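Local coordinates for trehalose-6-phosphate phosphatase (Candida albicans, PDB 5DXF), which belongs, through its N-terminal domain, to glycosyltransferase family 20, whose members share the GT-B fold of two Rossmann-like halves, at residues 149-160 / 204-212. Sequence-based numbering, arbitrary orientation.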
ATOM      1  N   ARG A 149      -5.538 -14.009  -9.893  1.00 71.39           N
ATOM      2  CA  ARG A 149      -4.552 -12.975  -9.674  1.00 69.68           C
ATOM      3  C   ARG A 149      -3.741 -12.643 -10.918  1.00 69.69           C
ATOM      4  O   ARG A 149      -2.941 -11.730 -10.901  1.00 70.41           O
ATOM      5  CB  ARG A 149      -3.612 -13.391  -8.552  1.00 72.41           C
ATOM      6  CG  ARG A 149      -4.172 -13.212  -7.155  1.00 69.96           C
ATOM      7  CD  ARG A 149      -3.048 -12.985  -6.170  1.00 73.26           C
ATOM      8  NE  ARG A 149      -3.525 -12.538  -4.871  1.00 76.18           N
ATOM      9  CZ  ARG A 149      -4.545 -13.083  -4.228  1.00 76.33           C
ATOM     10  NH1 ARG A 149      -5.197 -14.094  -4.770  1.00 86.11           N
ATOM     11  NH2 ARG A 149      -4.910 -12.620  -3.049  1.00 71.07           N
ATOM     12  N   LYS A 150      -3.918 -13.401 -11.986  1.00 71.43           N
ATOM     13  CA  LYS A 150      -2.996 -13.338 -13.119  1.00 71.90           C
ATOM     14  C   LYS A 150      -3.158 -12.114 -14.015  1.00 65.80           C
ATOM     15  O   LYS A 150      -2.164 -11.482 -14.348  1.00 64.73           O
ATOM     16  CB  LYS A 150      -3.099 -14.610 -13.961  1.00 69.68           C
ATOM     17  CG  LYS A 150      -2.436 -15.810 -13.303  1.00 81.74           C
ATOM     18  CD  LYS A 150      -1.759 -16.727 -14.306  1.00 84.89           C
ATOM     19  CE  LYS A 150      -1.351 -18.036 -13.645  1.00 80.00           C
ATOM     20  NZ  LYS A 150      -0.693 -17.813 -12.327  1.00 84.76           N
ATOM     21  N   TYR A 151      -4.365 -11.771 -14.427  1.00 64.19           N
ATOM     22  CA  TYR A 151      -4.502 -10.552 -15.207  1.00 63.00           C
ATOM     23  C   TYR A 151      -4.143  -9.314 -14.402  1.00 66.49           C
ATOM     24  O   TYR A 151      -3.506  -8.398 -14.896  1.00 60.66           O
ATOM     25  CB  TYR A 151      -5.893 -10.395 -15.804  1.00 72.17           C
ATOM     26  CG  TYR A 151      -5.952  -9.213 -16.725  1.00 67.92           C
ATOM     27  CD1 TYR A 151      -5.404  -9.275 -17.984  1.00 71.94           C
ATOM     28  CD2 TYR A 151      -6.505  -8.021 -16.315  1.00 68.22           C
ATOM     29  CE1 TYR A 151      -5.431  -8.191 -18.827  1.00 74.38           C
ATOM     30  CE2 TYR A 151      -6.535  -6.928 -17.150  1.00 75.85           C
ATOM     31  CZ  TYR A 151      -5.996  -7.024 -18.408  1.00 74.62           C
ATOM     32  OH  TYR A 151      -6.025  -5.949 -19.249  1.00 67.61           O
ATOM     33  N   ALA A 152      -4.584  -9.289 -13.156  1.00 61.75           N
ATOM     34  CA  ALA A 152      -4.320  -8.172 -12.281  1.00 54.49           C
ATOM     35  C   ALA A 152      -2.848  -8.014 -11.994  1.00 61.67           C
ATOM     36  O   ALA A 152      -2.343  -6.907 -11.960  1.00 59.36           O
ATOM     37  CB  ALA A 152      -5.086  -8.335 -10.989  1.00 54.08           C
ATOM     38  N   GLU A 153      -2.163  -9.122 -11.752  1.00 55.91           N
ATOM     39  CA  GLU A 153      -0.750  -9.065 -11.418  1.00 53.12           C
ATOM     40  C   GLU A 153       0.241  -9.088 -12.569  1.00 54.05           C
ATOM     41  O   GLU A 153       1.298  -8.500 -12.479  1.00 53.68           O
ATOM     42  CB  GLU A 153      -0.416 -10.138 -10.401  1.00 53.89           C
ATOM     43  CG  GLU A 153      -1.322 -10.104  -9.188  1.00 59.78           C
ATOM     44  CD  GLU A 153      -1.179  -8.845  -8.362  1.00 58.58           C
ATOM     45  OE1 GLU A 153      -0.132  -8.191  -8.431  1.00 52.38           O
ATOM     46  OE2 GLU A 153      -2.124  -8.516  -7.634  1.00 57.55           O
ATOM     47  N   ASN A 154      -0.098  -9.772 -13.648  1.00 55.50           N
ATOM     48  CA  ASN A 154       0.818  -9.902 -14.781  1.00 59.56           C
ATOM     49  C   ASN A 154       0.648  -8.805 -15.828  1.00 61.71           C
ATOM     50  O   ASN A 154       1.579  -8.509 -16.574  1.00 58.60           O
ATOM     51  CB  ASN A 154       0.662 -11.267 -15.455  1.00 64.81           C
ATOM     52  CG  ASN A 154       1.038 -12.414 -14.541  1.00 60.98           C
ATOM     53  OD1 ASN A 154       1.796 -12.241 -13.587  1.00 56.82           O
ATOM     54  ND2 ASN A 154       0.512 -13.598 -14.832  1.00 74.89           N
ATOM     55  N   VAL A 155      -0.536  -8.206 -15.890  1.00 59.38           N
ATOM     56  CA  VAL A 155      -0.811  -7.215 -16.924  1.00 58.41           C
ATOM     57  C   VAL A 155      -0.992  -5.811 -16.356  1.00 54.24           C
ATOM     58  O   VAL A 155      -0.280  -4.886 -16.737  1.00 49.53           O
ATOM     59  CB  VAL A 155      -2.062  -7.590 -17.738  1.00 60.90           C
ATOM     60  CG1 VAL A 155      -2.280  -6.589 -18.858  1.00 56.76           C
ATOM     61  CG2 VAL A 155      -1.921  -8.994 -18.301  1.00 58.19           C
ATOM     62  N   LEU A 156      -1.939  -5.662 -15.435  1.00 53.26           N
ATOM     63  CA  LEU A 156      -2.294  -4.351 -14.904  1.00 43.54           C
ATOM     64  C   LEU A 156      -1.227  -3.759 -13.972  1.00 48.75           C
ATOM     65  O   LEU A 156      -0.814  -2.613 -14.158  1.00 52.28           O
ATOM     66  CB  LEU A 156      -3.643  -4.436 -14.180  1.00 50.14           C
ATOM     67  CG  LEU A 156      -4.896  -4.550 -15.063  1.00 53.40           C
ATOM     68  CD1 LEU A 156      -6.114  -4.945 -14.240  1.00 60.30           C
ATOM     69  CD2 LEU A 156      -5.159  -3.243 -15.796  1.00 56.27           C
ATOM     70  N   TRP A 157      -0.790  -4.537 -12.981  1.00 50.31           N
ATOM     71  CA  TRP A 157       0.246  -4.099 -12.040  1.00 43.33           C
ATOM     72  C   TRP A 157       1.526  -3.601 -12.726  1.00 47.79           C
ATOM     73  O   TRP A 157       2.013  -2.521 -12.381  1.00 43.15           O
ATOM     74  CB  TRP A 157       0.595  -5.218 -11.049  1.00 55.27           C
ATOM     75  CG  TRP A 157       1.858  -4.964 -10.255  1.00 51.04           C
ATOM     76  CD1 TRP A 157       3.149  -5.146 -10.675  1.00 53.80           C
ATOM     77  CD2 TRP A 157       1.944  -4.484  -8.909  1.00 43.89           C
ATOM     78  NE1 TRP A 157       4.026  -4.800  -9.678  1.00 48.64           N
ATOM     79  CE2 TRP A 157       3.313  -4.394  -8.583  1.00 52.40           C
ATOM     80  CE3 TRP A 157       0.996  -4.124  -7.948  1.00 52.02           C
ATOM     81  CZ2 TRP A 157       3.754  -3.955  -7.335  1.00 59.29           C
ATOM     82  CZ3 TRP A 157       1.436  -3.688  -6.716  1.00 64.23           C
ATOM     83  CH2 TRP A 157       2.800  -3.607  -6.419  1.00 59.50           C
ATOM     84  N   PRO A 158       2.092  -4.374 -13.681  1.00 53.64           N
ATOM     85  CA  PRO A 158       3.313  -3.862 -14.316  1.00 54.92           C
ATOM     86  C   PRO A 158       3.100  -2.560 -15.073  1.00 47.90           C
ATOM     87  O   PRO A 158       3.947  -1.669 -14.989  1.00 47.31           O
ATOM     88  CB  PRO A 158       3.698  -4.976 -15.291  1.00 52.18           C
ATOM     89  CG  PRO A 158       3.033  -6.181 -14.764  1.00 52.81           C
ATOM     90  CD  PRO A 158       1.747  -5.706 -14.198  1.00 47.96           C
ATOM     91  N   VAL A 159       1.995  -2.457 -15.805  1.00 40.44           N
ATOM     92  CA  VAL A 159       1.694  -1.255 -16.578  1.00 49.78           C
ATOM     93  C   VAL A 159       1.504  -0.033 -15.679  1.00 46.25           C
ATOM     94  O   VAL A 159       2.075   1.028 -15.935  1.00 43.11           O
ATOM     95  CB  VAL A 159       0.433  -1.448 -17.444  1.00 46.10           C
ATOM     96  CG1 VAL A 159      -0.018  -0.122 -18.037  1.00 46.59           C
ATOM     97  CG2 VAL A 159       0.697  -2.463 -18.546  1.00 50.71           C
ATOM     98  N   PHE A 160       0.719  -0.184 -14.623  1.00 47.26           N
ATOM     99  CA  PHE A 160       0.443   0.907 -13.701  1.00 47.95           C
ATOM    100  C   PHE A 160       1.713   1.361 -13.024  1.00 48.58           C
ATOM    101  O   PHE A 160       1.844   2.504 -12.626  1.00 51.54           O
ATOM    102  CB  PHE A 160      -0.592   0.508 -12.670  1.00 48.46           C
ATOM    103  CG  PHE A 160      -1.978   0.449 -13.206  1.00 47.06           C
ATOM    104  CD1 PHE A 160      -3.050   0.719 -12.397  1.00 57.15           C
ATOM    105  CD2 PHE A 160      -2.205   0.123 -14.515  1.00 48.84           C
ATOM    106  CE1 PHE A 160      -4.333   0.662 -12.889  1.00 61.96           C
ATOM    107  CE2 PHE A 160      -3.482   0.059 -15.015  1.00 50.02           C
ATOM    108  CZ  PHE A 160      -4.549   0.328 -14.201  1.00 54.72           C
ATOM    109  N   HIS A 204     -12.266  -0.747  -3.967  1.00 75.06           N
ATOM    110  CA  HIS A 204     -10.844  -0.458  -4.010  1.00 68.53           C
ATOM    111  C   HIS A 204     -10.033  -1.256  -5.018  1.00 65.37           C
ATOM    112  O   HIS A 204     -10.142  -2.466  -5.112  1.00 65.77           O
ATOM    113  CB  HIS A 204     -10.237  -0.636  -2.626  1.00 63.35           C
ATOM    114  CG  HIS A 204     -11.024   0.008  -1.533  1.00 62.55           C
ATOM    115  ND1 HIS A 204     -10.553   1.080  -0.814  1.00 67.47           N
ATOM    116  CD2 HIS A 204     -12.239  -0.281  -1.023  1.00 66.88           C
ATOM    117  CE1 HIS A 204     -11.446   1.433   0.087  1.00 69.62           C
ATOM    118  NE2 HIS A 204     -12.482   0.624  -0.022  1.00 74.50           N
ATOM    119  N   ASP A 205      -9.227  -0.534  -5.778  1.00 61.75           N
ATOM    120  CA  ASP A 205      -8.077  -1.061  -6.499  1.00 61.49           C
ATOM    121  C   ASP A 205      -8.305  -1.758  -7.833  1.00 61.71           C
ATOM    122  O   ASP A 205      -9.414  -1.865  -8.316  1.00 62.72           O
ATOM    123  CB  ASP A 205      -7.210  -1.917  -5.586  1.00 53.00           C
ATOM    124  CG  ASP A 205      -5.940  -1.223  -5.185  1.00 53.89           C
ATOM    125  OD1 ASP A 205      -5.773  -0.043  -5.521  1.00 53.43           O
ATOM    126  OD2 ASP A 205      -5.102  -1.856  -4.527  1.00 54.64           O
ATOM    127  N   TYR A 206      -7.207  -2.223  -8.408  1.00 64.11           N
ATOM    128  CA  TYR A 206      -7.143  -2.717  -9.777  1.00 66.75           C
ATOM    129  C   TYR A 206      -7.911  -3.995 -10.090  1.00 60.87           C
ATOM    130  O   TYR A 206      -8.221  -4.261 -11.240  1.00 64.33           O
ATOM    131  CB  TYR A 206      -5.695  -2.807 -10.250  1.00 60.21           C
ATOM    132  CG  TYR A 206      -4.788  -3.548  -9.316  1.00 61.57           C
ATOM    133  CD1 TYR A 206      -4.342  -2.968  -8.150  1.00 59.24           C
ATOM    134  CD2 TYR A 206      -4.375  -4.830  -9.607  1.00 56.08           C
ATOM    135  CE1 TYR A 206      -3.504  -3.651  -7.295  1.00 61.39           C
ATOM    136  CE2 TYR A 206      -3.542  -5.519  -8.763  1.00 58.72           C
ATOM    137  CZ  TYR A 206      -3.108  -4.925  -7.611  1.00 67.81           C
ATOM    138  OH  TYR A 206      -2.280  -5.619  -6.774  1.00 59.84           O
ATOM    139  N   TYR A 207      -8.177  -4.808  -9.082  1.00 60.94           N
ATOM    140  CA  TYR A 207      -8.914  -6.046  -9.307  1.00 64.20           C
ATOM    141  C   TYR A 207     -10.367  -5.762  -9.673  1.00 69.11           C
ATOM    142  O   TYR A 207     -11.051  -6.604 -10.255  1.00 63.64           O
ATOM    143  CB  TYR A 207      -8.858  -6.941  -8.066  1.00 68.65           C
ATOM    144  CG  TYR A 207      -7.570  -7.715  -7.889  1.00 64.62           C
ATOM    145  CD1 TYR A 207      -7.525  -9.084  -8.119  1.00 63.19           C
ATOM    146  CD2 TYR A 207      -6.403  -7.081  -7.485  1.00 63.89           C
ATOM    147  CE1 TYR A 207      -6.352  -9.800  -7.950  1.00 61.23           C
ATOM    148  CE2 TYR A 207      -5.229  -7.788  -7.313  1.00 62.69           C
ATOM    149  CZ  TYR A 207      -5.207  -9.145  -7.549  1.00 57.66           C
ATOM    150  OH  TYR A 207      -4.037  -9.847  -7.381  1.00 55.57           O
ATOM    151  N   LEU A 208     -10.829  -4.564  -9.335  1.00 69.54           N
ATOM    152  CA  LEU A 208     -12.240  -4.225  -9.453  1.00 70.91           C
ATOM    153  C   LEU A 208     -12.485  -2.999 -10.329  1.00 71.02           C
ATOM    154  O   LEU A 208     -13.429  -2.241 -10.103  1.00 69.52           O
ATOM    155  CB  LEU A 208     -12.823  -4.004  -8.058  1.00 71.05           C
ATOM    156  CG  LEU A 208     -12.633  -5.216  -7.143  1.00 79.16           C
ATOM    157  CD1 LEU A 208     -13.218  -4.965  -5.765  1.00 83.42           C
ATOM    158  CD2 LEU A 208     -13.244  -6.450  -7.788  1.00 76.33           C
ATOM    159  N   LEU A 209     -11.621  -2.800 -11.309  1.00 68.71           N
ATOM    160  CA  LEU A 209     -11.708  -1.683 -12.237  1.00 66.41           C
ATOM    161  C   LEU A 209     -12.957  -1.720 -13.095  1.00 72.14           C
ATOM    162  O   LEU A 209     -13.499  -0.689 -13.461  1.00 69.95           O
ATOM    163  CB  LEU A 209     -10.477  -1.638 -13.125  1.00 69.55           C
ATOM    164  CG  LEU A 209      -9.192  -1.204 -12.439  1.00 67.78           C
ATOM    165  CD1 LEU A 209      -8.073  -1.134 -13.450  1.00 60.23           C
ATOM    166  CD2 LEU A 209      -9.363   0.115 -11.723  1.00 60.34           C
ATOM    167  N   LEU A 210     -13.359  -2.922 -13.471  1.00 73.53           N
ATOM    168  CA  LEU A 210     -14.552  -3.140 -14.267  1.00 68.63           C
ATOM    169  C   LEU A 210     -15.826  -2.704 -13.558  1.00 76.57           C
ATOM    170  O   LEU A 210     -16.752  -2.197 -14.184  1.00 86.23           O
ATOM    171  CB  LEU A 210     -14.657  -4.610 -14.653  1.00 69.33           C
ATOM    172  CG  LEU A 210     -13.687  -5.076 -15.738  1.00 78.80           C
ATOM    173  CD1 LEU A 210     -14.020  -6.476 -16.225  1.00 68.75           C
ATOM    174  CD2 LEU A 210     -13.678  -4.088 -16.889  1.00 64.54           C
ATOM    175  N   LEU A 211     -15.866  -2.920 -12.253  1.00 73.15           N
ATOM    176  CA  LEU A 211     -17.095  -2.970 -11.480  1.00 71.98           C
ATOM    177  C   LEU A 211     -17.981  -1.729 -11.449  1.00 70.88           C
ATOM    178  O   LEU A 211     -19.173  -1.843 -11.643  1.00 76.79           O
ATOM    179  CB  LEU A 211     -16.723  -3.333 -10.050  1.00 77.24           C
ATOM    180  CG  LEU A 211     -17.739  -3.987  -9.133  1.00 84.49           C
ATOM    181  CD1 LEU A 211     -17.982  -5.427  -9.557  1.00 91.89           C
ATOM    182  CD2 LEU A 211     -17.220  -3.926  -7.710  1.00 77.33           C
ATOM    183  N   PRO A 212     -17.426  -0.545 -11.255  1.00 73.37           N
ATOM    184  CA  PRO A 212     -18.288   0.647 -11.167  1.00 79.29           C
ATOM    185  C   PRO A 212     -19.287   0.845 -12.328  1.00 85.02           C
ATOM    186  O   PRO A 212     -20.424   1.260 -12.042  1.00 79.58           O
ATOM    187  CB  PRO A 212     -17.278   1.795 -11.123  1.00 75.50           C
ATOM    188  CG  PRO A 212     -16.046   1.178 -10.549  1.00 73.96           C
ATOM    189  CD  PRO A 212     -16.002  -0.188 -11.135  1.00 74.94           C
TER
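Tyr206 and Tyr207, neighbours in the loop between strand 200-204 and helix 211-218, both bring their hydroxyls to one carboxylate oxygen of Glu153 on helix 147-160. Tyr206 OH donates to Glu153 OE2 over 3.0 Å, on the syn side and 19° out of the carboxylate plane; the bond from Tyr207 OH to the same OE2 is modelled very short, a value of little weight at 2.56 Å resolution. A bend at chi2 (-65°) carries the carboxylate of Glu153 toward the loop. Tyr206 CG lies between the backbone N and the carbonyl carbon (chi1 51°), whereas Tyr207 CG is anti to its carbonyl carbon; from these different starts both rings reach the helix, with Tyr207 CD2 over the rim of one Tyr206 face. Ala152 CB sits squarely over a face of Tyr207, 3.5 Å from the ring centroid, in a CH-pi contact, and touches Tyr206 CD2 at 3.8 Å. CG and CD of the extended Arg149 chain run alongside Tyr207 OH, and Trp157 CE3 lies 3.8 Å from Tyr206 OH. Farther along the helix, Phe160 CZ meets Leu209 CD1 at 3.9 Å. The contact thus joins helix 147-160 to the loop after an inner parallel strand of one Rossmann-like half. If both phenols donate as modelled, they would help satisfy the carboxylate of buried Glu153 and tend to favour its charged form.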